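Local coordinates for protein CCR4-not transcription complex subunit 1 (Chaetomium thermophilum var. thermophilum DSM 1495, PDB 6H3Z) that probably serves as the scaffold subunit of the CCR4-NOT mRNA deadenylase complex, represented here by a C-terminal MIF4G-like domain, at residues Q38-A43 against V60-I64; I68-I72 against T112-I116; L165-K169 against A202-W206; I173-E177 against A215-F219. One frame throughout, in Å; residues are numbered along the deposited sequence.

From the N terminus, interaction 1 closes a loop of 16 residues, mostly non-helical, that turns helix 22-45 back against helix 59-75. Helix 59-75 then carries the first side of interaction 2, which spans 39 residues, including helix 80-93, before meeting helix 100-116. The two contacts are in series, and their centres lie about 16 Å apart. Interactions 3 and 4 lie on the opposite side of the chain's centre, with centres about 36 to 43 Å from those of the first pair. Their segments alternate along the chain, so they cross: helices 154-166, 172-183, 197-209 and 214-225 pack together, with Trp206 on Ile173 and Ala203 on Phe219.

Interaction 1: Q38-A43 against V60-I64; sequences QLTAAA and VLDII. With NA (sodium ion), chain C.
Ile63 reaches across to Gln38, Leu39 and Ala42 where helices 22-45 and 59-75 run nearly antiparallel, the directions of the two short segments differing by 164°. Their axes are 9.4 Å apart, and the small side chain of Ala42 suits that spacing, since its CA lies 5.6 Å from the CA of Val60. The dense part is built round this alanine. Its CB meets Ile63 CD1 at 3.5 Å on one hand and Val60 CG2 at 3.8 Å on the other. The branches of Ile63 divide the work: with chi1 at -61°, CG1 stands anti to the carbonyl carbon and carries CD1 to Ala42, whereas CG2 turns to Leu39 CB, 4.2 Å away. Leu39 in turn sends CD1 across Val60 at about a right angle, touching Val60 CG1 at 3.8 Å and approaching Ile64 CG1. Beyond this buried side stands helix 100-116, whose Ser105 touches Val60 and whose His108 and Val109 touch Ile64. The loose side is that of Gln38, which lays CB against Ile63 and runs on as an extended chain whose OE1 lies 4.0 Å from Ile63 CG1, at the partly exposed margin. With alanine in place of Ile63, a gap would probably open beside Ala42 CB and Gln38 CB, and Leu39 CB would lose its contact with CG2. One turn on from Leu39, backbone carbonyls bind the sodium ion, Ala43 O at 3.0 Å and Ala46 O, apart from the apolar interface. No hydrogen bond crosses between the segments, which the fit of aliphatic surfaces holds together.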
loop_
_atom_site.group_PDB
_atom_site.type_symbol
_atom_site.label_atom_id
_atom_site.label_comp_id
_atom_site.label_asym_id
_atom_site.label_seq_id
_atom_site.Cartn_x
_atom_site.Cartn_y
_atom_site.Cartn_z
ATOM N N GLN A 38 -0.524 -3.048 18.740
ATOM C CA GLN A 38 0.426 -4.118 19.069
ATOM C C GLN A 38 1.253 -4.539 17.879
ATOM O O GLN A 38 2.433 -4.844 18.044
ATOM C CB GLN A 38 -0.318 -5.349 19.597
ATOM C CG GLN A 38 -0.604 -5.321 21.087
ATOM C CD GLN A 38 -1.662 -6.327 21.462
ATOM O OE1 GLN A 38 -1.561 -7.527 21.184
ATOM N NE2 GLN A 38 -2.702 -5.858 22.120
ATOM N N LEU A 39 0.622 -4.610 16.689
ATOM C CA LEU A 39 1.272 -5.010 15.441
ATOM C C LEU A 39 2.289 -3.958 15.050
ATOM O O LEU A 39 3.420 -4.294 14.714
ATOM C CB LEU A 39 0.228 -5.207 14.319
ATOM C CG LEU A 39 0.729 -5.660 12.947
ATOM C CD1 LEU A 39 1.613 -6.884 13.052
ATOM C CD2 LEU A 39 -0.442 -5.960 12.028
ATOM N N THR A 40 1.885 -2.678 15.133
ATOM C CA THR A 40 2.709 -1.514 14.834
ATOM C C THR A 40 3.997 -1.581 15.650
ATOM O O THR A 40 5.083 -1.412 15.100
ATOM C CB THR A 40 1.868 -0.267 15.075
ATOM O OG1 THR A 40 0.810 -0.288 14.123
ATOM C CG2 THR A 40 2.650 1.014 14.926
ATOM N N ALA A 41 3.862 -1.908 16.942
ATOM C CA ALA A 41 4.958 -2.040 17.885
ATOM C C ALA A 41 5.859 -3.242 17.549
ATOM O O ALA A 41 7.071 -3.068 17.356
ATOM C CB ALA A 41 4.391 -2.174 19.285
ATOM N N ALA A 42 5.241 -4.444 17.455
ATOM C CA ALA A 42 5.893 -5.725 17.195
ATOM C C ALA A 42 6.657 -5.793 15.882
ATOM O O ALA A 42 7.736 -6.377 15.849
ATOM C CB ALA A 42 4.879 -6.852 17.263
ATOM N N ALA A 43 6.084 -5.241 14.799
ATOM C CA ALA A 43 6.694 -5.233 13.473
ATOM C C ALA A 43 7.863 -4.271 13.446
ATOM O O ALA A 43 8.854 -4.533 12.763
ATOM C CB ALA A 43 5.668 -4.835 12.420
ATOM N N VAL A 60 4.726 -11.070 16.063
ATOM C CA VAL A 60 4.021 -10.462 14.925
ATOM C C VAL A 60 2.946 -11.431 14.421
ATOM O O VAL A 60 1.800 -11.020 14.232
ATOM C CB VAL A 60 4.992 -10.009 13.799
ATOM C CG1 VAL A 60 4.238 -9.612 12.530
ATOM C CG2 VAL A 60 5.886 -8.866 14.262
ATOM N N LEU A 61 3.305 -12.719 14.268
ATOM C CA LEU A 61 2.378 -13.761 13.831
ATOM C C LEU A 61 1.300 -14.037 14.861
ATOM O O LEU A 61 0.170 -14.315 14.472
ATOM C CB LEU A 61 3.095 -15.071 13.484
ATOM C CG LEU A 61 3.908 -15.118 12.209
ATOM C CD1 LEU A 61 3.146 -14.650 10.962
ATOM C CD2 LEU A 61 5.264 -14.659 12.362
ATOM N N ASP A 62 1.631 -13.939 16.165
ATOM C CA ASP A 62 0.685 -14.195 17.243
ATOM C C ASP A 62 -0.369 -13.094 17.356
ATOM O O ASP A 62 -1.499 -13.401 17.726
ATOM C CB ASP A 62 1.403 -14.483 18.580
ATOM C CG ASP A 62 2.295 -15.741 18.594
ATOM O OD1 ASP A 62 2.010 -16.700 17.810
ATOM O OD2 ASP A 62 3.265 -15.775 19.391
ATOM N N ILE A 63 -0.033 -11.834 16.979
ATOM C CA ILE A 63 -0.980 -10.710 16.982
ATOM C C ILE A 63 -1.900 -10.873 15.768
ATOM O O ILE A 63 -3.122 -10.737 15.881
ATOM C CB ILE A 63 -0.253 -9.334 16.989
ATOM C CG1 ILE A 63 0.609 -9.157 18.241
ATOM C CG2 ILE A 63 -1.260 -8.174 16.857
ATOM C CD1 ILE A 63 1.717 -8.220 18.063
ATOM N N ILE A 64 -1.294 -11.180 14.610
ATOM C CA ILE A 64 -1.993 -11.440 13.357
ATOM C C ILE A 64 -3.002 -12.594 13.566
ATOM O O ILE A 64 -4.169 -12.427 13.221
ATOM C CB ILE A 64 -0.976 -11.670 12.198
ATOM C CG1 ILE A 64 -0.337 -10.332 11.784
ATOM C CG2 ILE A 64 -1.635 -12.328 10.995
ATOM C CD1 ILE A 64 0.848 -10.422 10.891
HETATM NA NA NA C . 11.489 -4.673 11.431
#

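Interaction 2: I68-I72 against T112-I116; sequences IQLII and TIRKI
Ile71 and Ile113 lie abreast, their CA atoms 7.3 Å apart, on two helical segments that run almost parallel, 16° apart in direction. The axes stand 10.7 Å from each other, a separation filled by beta-branched side chains from both helices. Ile68 reaches between Thr112 and Ile113: its CD1 touches Ile113 CG1 at 3.8 Å and Thr112 CG2 at 3.9 Å. Its CG2 meets Ile116 CD1 instead, at 4.0 Å. With chi2 at -44° the chain of Ile68 bends rather than extends, which carries CD1 toward the second helix although its CB sets off to one side. Replacement of Ile68 by an alanine would probably open a gap among Thr112, Ile113 and Ile116, since both the CD1 and the CG2 contacts go. Deeper in, Ile71 crosses Ile113 at about a right angle, CG1 against CD1 at 3.9 Å. On the solvent side Ile72 CG1 rests against Ile116 CD1, also at 3.9 Å, near the end of helix 100-116. Thr112 offers its methyl to this contact, its OG1 being bonded to His108 O one turn back. Helix 80-93 closes the buried side, with Ala85 against Ile71 and with Ala82 and Leu86 against Ile113. Leu70 faces Val28 and Tyr35 of helix 22-45, and Arg114 packs on helix 118-129, so the paired helices sit within a larger helical array.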
loop_
_atom_site.group_PDB
_atom_site.type_symbol
_atom_site.label_atom_id
_atom_site.label_comp_id
_atom_site.label_asym_id
_atom_site.label_seq_id
_atom_site.Cartn_x
_atom_site.Cartn_y
_atom_site.Cartn_z
ATOM N N ILE A 68 -7.192 -12.188 13.347
ATOM C CA ILE A 68 -7.898 -13.006 12.355
ATOM C C ILE A 68 -8.951 -13.874 13.033
ATOM O O ILE A 68 -10.100 -13.894 12.588
ATOM C CB ILE A 68 -6.910 -13.787 11.455
ATOM C CG1 ILE A 68 -6.038 -12.830 10.620
ATOM C CG2 ILE A 68 -7.612 -14.781 10.547
ATOM C CD1 ILE A 68 -6.771 -11.578 9.922
ATOM N N GLN A 69 -8.585 -14.497 14.165
ATOM C CA GLN A 69 -9.508 -15.314 14.948
ATOM C C GLN A 69 -10.679 -14.488 15.508
ATOM O O GLN A 69 -11.804 -14.993 15.557
ATOM C CB GLN A 69 -8.771 -16.108 16.028
ATOM C CG GLN A 69 -8.228 -17.422 15.483
ATOM C CD GLN A 69 -6.991 -17.878 16.191
ATOM O OE1 GLN A 69 -6.972 -18.047 17.415
ATOM N NE2 GLN A 69 -5.935 -18.120 15.429
ATOM N N LEU A 70 -10.426 -13.198 15.840
ATOM C CA LEU A 70 -11.422 -12.238 16.316
ATOM C C LEU A 70 -12.410 -11.923 15.198
ATOM O O LEU A 70 -13.613 -11.912 15.450
ATOM C CB LEU A 70 -10.741 -10.944 16.845
ATOM C CG LEU A 70 -11.658 -9.815 17.366
ATOM C CD1 LEU A 70 -12.364 -10.220 18.642
ATOM C CD2 LEU A 70 -10.871 -8.541 17.625
ATOM N N ILE A 71 -11.898 -11.679 13.968
ATOM C CA ILE A 71 -12.702 -11.373 12.784
ATOM C C ILE A 71 -13.543 -12.589 12.358
ATOM O O ILE A 71 -14.701 -12.427 11.968
ATOM C CB ILE A 71 -11.818 -10.791 11.647
ATOM C CG1 ILE A 71 -11.197 -9.412 12.040
ATOM C CG2 ILE A 71 -12.545 -10.731 10.282
ATOM C CD1 ILE A 71 -12.162 -8.237 12.340
ATOM N N ILE A 72 -12.994 -13.792 12.486
ATOM C CA ILE A 72 -13.730 -14.995 12.130
ATOM C C ILE A 72 -14.921 -15.196 13.080
ATOM O O ILE A 72 -16.018 -15.517 12.604
ATOM C CB ILE A 72 -12.802 -16.231 12.008
ATOM C CG1 ILE A 72 -11.807 -16.054 10.851
ATOM C CG2 ILE A 72 -13.621 -17.521 11.818
ATOM C CD1 ILE A 72 -10.642 -16.992 10.879
ATOM N N THR A 112 -6.638 -10.919 3.909
ATOM C CA THR A 112 -7.275 -12.027 4.610
ATOM C C THR A 112 -8.707 -11.649 5.007
ATOM O O THR A 112 -9.636 -12.416 4.746
ATOM C CB THR A 112 -6.425 -12.404 5.839
ATOM O OG1 THR A 112 -5.093 -12.684 5.410
ATOM C CG2 THR A 112 -6.984 -13.595 6.624
ATOM N N ILE A 113 -8.875 -10.472 5.638
ATOM C CA ILE A 113 -10.169 -9.956 6.089
ATOM C C ILE A 113 -11.081 -9.677 4.869
ATOM O O ILE A 113 -12.280 -9.938 4.952
ATOM C CB ILE A 113 -10.007 -8.760 7.079
ATOM C CG1 ILE A 113 -9.255 -9.233 8.346
ATOM C CG2 ILE A 113 -11.353 -8.159 7.476
ATOM C CD1 ILE A 113 -8.788 -8.163 9.285
ATOM N N ARG A 114 -10.509 -9.253 3.717
ATOM C CA ARG A 114 -11.277 -9.034 2.490
ATOM C C ARG A 114 -11.863 -10.369 2.001
ATOM O O ARG A 114 -12.996 -10.411 1.517
ATOM C CB ARG A 114 -10.380 -8.461 1.407
ATOM C CG ARG A 114 -10.021 -7.016 1.583
ATOM C CD ARG A 114 -9.100 -6.613 0.459
ATOM N NE ARG A 114 -9.857 -6.290 -0.749
ATOM C CZ ARG A 114 -9.314 -5.999 -1.920
ATOM N NH1 ARG A 114 -7.999 -6.026 -2.073
ATOM N NH2 ARG A 114 -10.084 -5.690 -2.955
ATOM N N LYS A 115 -11.075 -11.456 2.125
ATOM C CA LYS A 115 -11.481 -12.805 1.746
ATOM C C LYS A 115 -12.514 -13.334 2.752
ATOM O O LYS A 115 -13.521 -13.902 2.325
ATOM C CB LYS A 115 -10.267 -13.753 1.636
ATOM C CG LYS A 115 -9.363 -13.464 0.449
ATOM C CD LYS A 115 -8.234 -14.462 0.331
ATOM C CE LYS A 115 -7.177 -14.013 -0.648
ATOM N NZ LYS A 115 -7.507 -14.419 -2.052
ATOM N N ILE A 116 -12.281 -13.130 4.070
ATOM C CA ILE A 116 -13.204 -13.556 5.121
ATOM C C ILE A 116 -14.597 -12.895 4.922
ATOM O O ILE A 116 -15.622 -13.596 4.963
ATOM C CB ILE A 116 -12.621 -13.298 6.559
ATOM C CG1 ILE A 116 -11.341 -14.119 6.816
ATOM C CG2 ILE A 116 -13.652 -13.627 7.636
ATOM C CD1 ILE A 116 -10.535 -13.707 8.055
#

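Interaction 3: L165-K169 against A202-W206; sequences LEQRK and AAWAW
Arg168 lies flat on the indole of Trp206, the two planes only 12° apart and their centres separated by 4.4 Å. The stacking comes first. The guanidinium is off-centre over the five-membered ring, a cation-pi contact, and the aliphatic part of the same chain adds a CH-pi contact: Arg168 CD sits over the centroid of that ring at 3.3 Å. A bend at chi2 (-65°) folds the arginine back along the indole, so that the two side chains slide past each other in opposite directions. Hydrogen bonding fixes its rotation. Arg168 NH1 donates to Leu165 O at 3.0 Å, the oxygen lying close to the guanidinium plane, and Arg168 NE has a salt bridge to Glu209, on the helix that carries Trp206. Apolar contacts make up the rest. Leu165 CB meets Ala202 CB at 3.6 Å, and its two methyls part, CD1 going to Ala203 CB at 4.0 Å and CD2 to the Trp206 edge at CE3, 3.9 Å away. Lys169 O also approaches the ring edge, at CH2. Ser172 and Ile173 of helix 172-183 touch both Leu165 and Trp206. Arg168 has positive phi (57°) and a weak bond from its N to Leu165 O. With a second bond back into the last turn this is a Schellman motif, capping helix 154-166 and setting the Arg168 side chain over the face of Trp206.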
loop_
_atom_site.group_PDB
_atom_site.type_symbol
_atom_site.label_atom_id
_atom_site.label_comp_id
_atom_site.label_asym_id
_atom_site.label_seq_id
_atom_site.Cartn_x
_atom_site.Cartn_y
_atom_site.Cartn_z
ATOM N N LEU A 165 6.413 16.403 -10.635
ATOM C CA LEU A 165 7.408 16.685 -11.680
ATOM C C LEU A 165 7.224 18.104 -12.272
ATOM O O LEU A 165 8.218 18.794 -12.518
ATOM C CB LEU A 165 7.367 15.620 -12.790
ATOM C CG LEU A 165 7.799 14.210 -12.417
ATOM C CD1 LEU A 165 7.148 13.204 -13.313
ATOM C CD2 LEU A 165 9.297 14.048 -12.470
ATOM N N GLU A 166 5.951 18.524 -12.486
ATOM C CA GLU A 166 5.555 19.856 -12.969
ATOM C C GLU A 166 5.995 20.900 -11.922
ATOM O O GLU A 166 6.588 21.927 -12.270
ATOM C CB GLU A 166 4.017 19.934 -13.154
ATOM C CG GLU A 166 3.471 19.322 -14.438
ATOM C CD GLU A 166 1.958 19.199 -14.524
ATOM O OE1 GLU A 166 1.255 19.663 -13.594
ATOM O OE2 GLU A 166 1.476 18.617 -15.525
ATOM N N GLN A 167 5.740 20.587 -10.632
ATOM C CA GLN A 167 6.087 21.398 -9.467
ATOM C C GLN A 167 7.604 21.396 -9.215
ATOM O O GLN A 167 8.075 22.094 -8.309
ATOM C CB GLN A 167 5.360 20.864 -8.224
ATOM C CG GLN A 167 3.878 21.224 -8.154
ATOM C CD GLN A 167 3.125 20.435 -7.099
ATOM O OE1 GLN A 167 3.547 19.364 -6.629
ATOM N NE2 GLN A 167 1.965 20.942 -6.720
ATOM N N ARG A 168 8.364 20.600 -10.003
ATOM C CA ARG A 168 9.827 20.444 -9.920
ATOM C C ARG A 168 10.262 19.993 -8.517
ATOM O O ARG A 168 11.332 20.370 -8.037
ATOM C CB ARG A 168 10.595 21.702 -10.418
ATOM C CG ARG A 168 10.177 22.245 -11.797
ATOM C CD ARG A 168 10.489 21.280 -12.921
ATOM N NE ARG A 168 10.375 21.875 -14.246
ATOM C CZ ARG A 168 9.564 21.430 -15.202
ATOM N NH1 ARG A 168 8.779 20.381 -14.984
ATOM N NH2 ARG A 168 9.532 22.032 -16.384
ATOM N N LYS A 169 9.406 19.174 -7.869
ATOM C CA LYS A 169 9.610 18.611 -6.535
ATOM C C LYS A 169 10.887 17.747 -6.524
ATOM O O LYS A 169 11.122 16.978 -7.460
ATOM C CB LYS A 169 8.365 17.812 -6.099
ATOM C CG LYS A 169 8.285 17.521 -4.614
ATOM C CD LYS A 169 6.923 16.942 -4.245
ATOM C CE LYS A 169 6.723 16.732 -2.758
ATOM N NZ LYS A 169 6.369 17.988 -2.024
ATOM N N ALA A 202 5.728 14.962 -18.172
ATOM C CA ALA A 202 6.139 15.897 -17.127
ATOM C C ALA A 202 7.655 15.837 -16.905
ATOM O O ALA A 202 8.316 16.884 -16.836
ATOM C CB ALA A 202 5.410 15.562 -15.831
ATOM N N ALA A 203 8.197 14.593 -16.832
ATOM C CA ALA A 203 9.608 14.294 -16.633
ATOM C C ALA A 203 10.409 14.682 -17.855
ATOM O O ALA A 203 11.484 15.251 -17.701
ATOM C CB ALA A 203 9.795 12.824 -16.330
ATOM N N TRP A 204 9.885 14.409 -19.068
ATOM C CA TRP A 204 10.581 14.765 -20.302
ATOM C C TRP A 204 10.720 16.282 -20.447
ATOM O O TRP A 204 11.785 16.771 -20.820
ATOM C CB TRP A 204 9.887 14.172 -21.530
ATOM C CG TRP A 204 10.816 14.113 -22.703
ATOM C CD1 TRP A 204 10.919 15.024 -23.717
ATOM C CD2 TRP A 204 11.895 13.183 -22.885
ATOM N NE1 TRP A 204 11.953 14.676 -24.562
ATOM C CE2 TRP A 204 12.579 13.558 -24.066
ATOM C CE3 TRP A 204 12.323 12.035 -22.190
ATOM C CZ2 TRP A 204 13.681 12.841 -24.552
ATOM C CZ3 TRP A 204 13.403 11.316 -22.685
ATOM C CH2 TRP A 204 14.064 11.715 -23.856
ATOM N N ALA A 205 9.641 17.013 -20.128
ATOM C CA ALA A 205 9.575 18.464 -20.165
ATOM C C ALA A 205 10.667 19.084 -19.287
ATOM O O ALA A 205 11.326 20.036 -19.720
ATOM C CB ALA A 205 8.201 18.926 -19.702
ATOM N N TRP A 206 10.872 18.524 -18.073
ATOM C CA TRP A 206 11.883 18.949 -17.107
ATOM C C TRP A 206 13.293 18.714 -17.668
ATOM O O TRP A 206 14.167 19.554 -17.473
ATOM C CB TRP A 206 11.683 18.179 -15.793
ATOM C CG TRP A 206 12.367 18.737 -14.567
ATOM C CD1 TRP A 206 13.278 19.752 -14.511
ATOM C CD2 TRP A 206 12.197 18.274 -13.217
ATOM N NE1 TRP A 206 13.686 19.951 -13.214
ATOM C CE2 TRP A 206 13.037 19.061 -12.396
ATOM C CE3 TRP A 206 11.399 17.283 -12.614
ATOM C CZ2 TRP A 206 13.103 18.890 -11.005
ATOM C CZ3 TRP A 206 11.498 17.090 -11.241
ATOM C CH2 TRP A 206 12.343 17.886 -10.451
#

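Interaction 4: I173-E177 against A215-F219; sequences IDFLE and AAQRF
Ala215, the first residue of its segment, lies against Ile173 and Glu177, and its CA is 5.9 Å from the CA of Asp174. The two segments run in similar directions, 28° apart, with axes 9.7 Å from each other. Ala215 CB meets Ile173 CG2 at 4.0 Å, while Ala215 O lies 3.1 Å from Glu177 OE2, two acceptors without a hydrogen bond. One turn later comes Arg218, whose CB lies beside the Glu177 carboxylate while the rest, bent at chi2, leads away. Glu177 OE1 and Arg218 NE remain 5.5 Å apart, so the opposite charges do not join in a salt bridge. Phe219 completes the segment. Its CG stands anti to the backbone N (chi1 -174°), directing the ring toward the first helix, where Leu176 CD2 touches CE1 at 3.7 Å. Glu177 CG comes to the ring edge at CD1, again 3.7 Å, and Ile173 CG2 packs on Phe219 CB at 3.8 Å. The Phe219 side chain also meets Ala203 and Ile207 of helix 197-209, which brings a third helix into the same buried cluster. The contact is mostly apolar, joining helix 172-183 to helix 214-225 through an aromatic ring and aliphatic groups. The buried Glu177 carboxylate gains no hydrogen bond or salt bridge from the facing segment; burial there may favour its protonated form, though the Arg218 charge would act against this.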
loop_
_atom_site.group_PDB
_atom_site.type_symbol
_atom_site.label_atom_id
_atom_site.label_comp_id
_atom_site.label_asym_id
_atom_site.label_seq_id
_atom_site.Cartn_x
_atom_site.Cartn_y
_atom_site.Cartn_z
ATOM N N ILE A 173 11.931 12.613 -10.532
ATOM C CA ILE A 173 12.420 11.845 -11.686
ATOM C C ILE A 173 12.991 10.524 -11.158
ATOM O O ILE A 173 12.767 9.467 -11.749
ATOM C CB ILE A 173 13.439 12.633 -12.566
ATOM C CG1 ILE A 173 12.830 13.955 -13.085
ATOM C CG2 ILE A 173 13.937 11.772 -13.740
ATOM C CD1 ILE A 173 13.796 14.928 -13.732
ATOM N N ASP A 174 13.676 10.593 -10.003
ATOM C CA ASP A 174 14.249 9.434 -9.329
ATOM C C ASP A 174 13.129 8.510 -8.853
ATOM O O ASP A 174 13.210 7.306 -9.083
ATOM C CB ASP A 174 15.160 9.864 -8.177
ATOM C CG ASP A 174 16.295 8.889 -7.928
ATOM O OD1 ASP A 174 16.011 7.736 -7.522
ATOM O OD2 ASP A 174 17.473 9.282 -8.124
ATOM N N PHE A 175 12.045 9.080 -8.280
ATOM C CA PHE A 175 10.899 8.289 -7.841
ATOM C C PHE A 175 10.255 7.605 -9.044
ATOM O O PHE A 175 9.858 6.442 -8.932
ATOM C CB PHE A 175 9.867 9.154 -7.096
ATOM C CG PHE A 175 8.705 8.376 -6.505
ATOM C CD1 PHE A 175 7.561 8.124 -7.252
ATOM C CD2 PHE A 175 8.750 7.909 -5.198
ATOM C CE1 PHE A 175 6.492 7.399 -6.709
ATOM C CE2 PHE A 175 7.672 7.196 -4.652
ATOM C CZ PHE A 175 6.561 6.934 -5.418
ATOM N N LEU A 176 10.155 8.324 -10.194
ATOM C CA LEU A 176 9.558 7.799 -11.420
ATOM C C LEU A 176 10.351 6.627 -11.981
ATOM O O LEU A 176 9.742 5.587 -12.219
ATOM C CB LEU A 176 9.312 8.898 -12.460
ATOM C CG LEU A 176 8.694 8.484 -13.798
ATOM C CD1 LEU A 176 7.360 7.789 -13.633
ATOM C CD2 LEU A 176 8.552 9.665 -14.700
ATOM N N GLU A 177 11.696 6.768 -12.139
ATOM C CA GLU A 177 12.594 5.702 -12.610
ATOM C C GLU A 177 12.408 4.472 -11.713
ATOM O O GLU A 177 12.082 3.381 -12.189
ATOM C CB GLU A 177 14.062 6.138 -12.499
ATOM C CG GLU A 177 14.567 7.155 -13.500
ATOM C CD GLU A 177 16.080 7.306 -13.434
ATOM O OE1 GLU A 177 16.783 6.327 -13.781
ATOM O OE2 GLU A 177 16.561 8.375 -12.988
ATOM N N ALA A 215 19.596 12.654 -12.473
ATOM C CA ALA A 215 18.551 11.655 -12.703
ATOM C C ALA A 215 18.061 11.735 -14.153
ATOM O O ALA A 215 17.578 10.729 -14.671
ATOM C CB ALA A 215 17.392 11.858 -11.735
ATOM N N ALA A 216 18.235 12.920 -14.814
ATOM C CA ALA A 216 17.851 13.223 -16.206
ATOM C C ALA A 216 18.566 12.359 -17.224
ATOM O O ALA A 216 17.962 11.987 -18.227
ATOM C CB ALA A 216 18.099 14.690 -16.521
ATOM N N GLN A 217 19.849 12.058 -16.978
ATOM C CA GLN A 217 20.660 11.228 -17.862
ATOM C C GLN A 217 20.198 9.770 -17.834
ATOM O O GLN A 217 19.935 9.199 -18.898
ATOM C CB GLN A 217 22.160 11.364 -17.523
ATOM C CG GLN A 217 22.827 12.671 -17.969
ATOM C CD GLN A 217 22.304 13.244 -19.274
ATOM O OE1 GLN A 217 22.487 12.677 -20.363
ATOM N NE2 GLN A 217 21.592 14.356 -19.171
ATOM N N ARG A 218 20.056 9.197 -16.615
ATOM C CA ARG A 218 19.610 7.823 -16.382
ATOM C C ARG A 218 18.250 7.600 -17.041
ATOM O O ARG A 218 18.125 6.685 -17.854
ATOM C CB ARG A 218 19.536 7.519 -14.869
ATOM C CG ARG A 218 20.812 6.975 -14.242
ATOM C CD ARG A 218 20.966 5.466 -14.376
ATOM N NE ARG A 218 22.068 4.951 -13.551
ATOM C CZ ARG A 218 23.314 4.745 -13.979
ATOM N NH1 ARG A 218 23.644 5.003 -15.241
ATOM N NH2 ARG A 218 24.237 4.274 -13.149
ATOM N N PHE A 219 17.258 8.481 -16.734
ATOM C CA PHE A 219 15.892 8.458 -17.261
ATOM C C PHE A 219 15.851 8.615 -18.773
ATOM O O PHE A 219 15.210 7.787 -19.416
ATOM C CB PHE A 219 15.011 9.504 -16.569
ATOM C CG PHE A 219 13.547 9.462 -16.935
ATOM C CD1 PHE A 219 12.706 8.500 -16.391
ATOM C CD2 PHE A 219 13.000 10.410 -17.788
ATOM C CE1 PHE A 219 11.352 8.469 -16.723
ATOM C CE2 PHE A 219 11.646 10.387 -18.111
ATOM C CZ PHE A 219 10.830 9.416 -17.576
#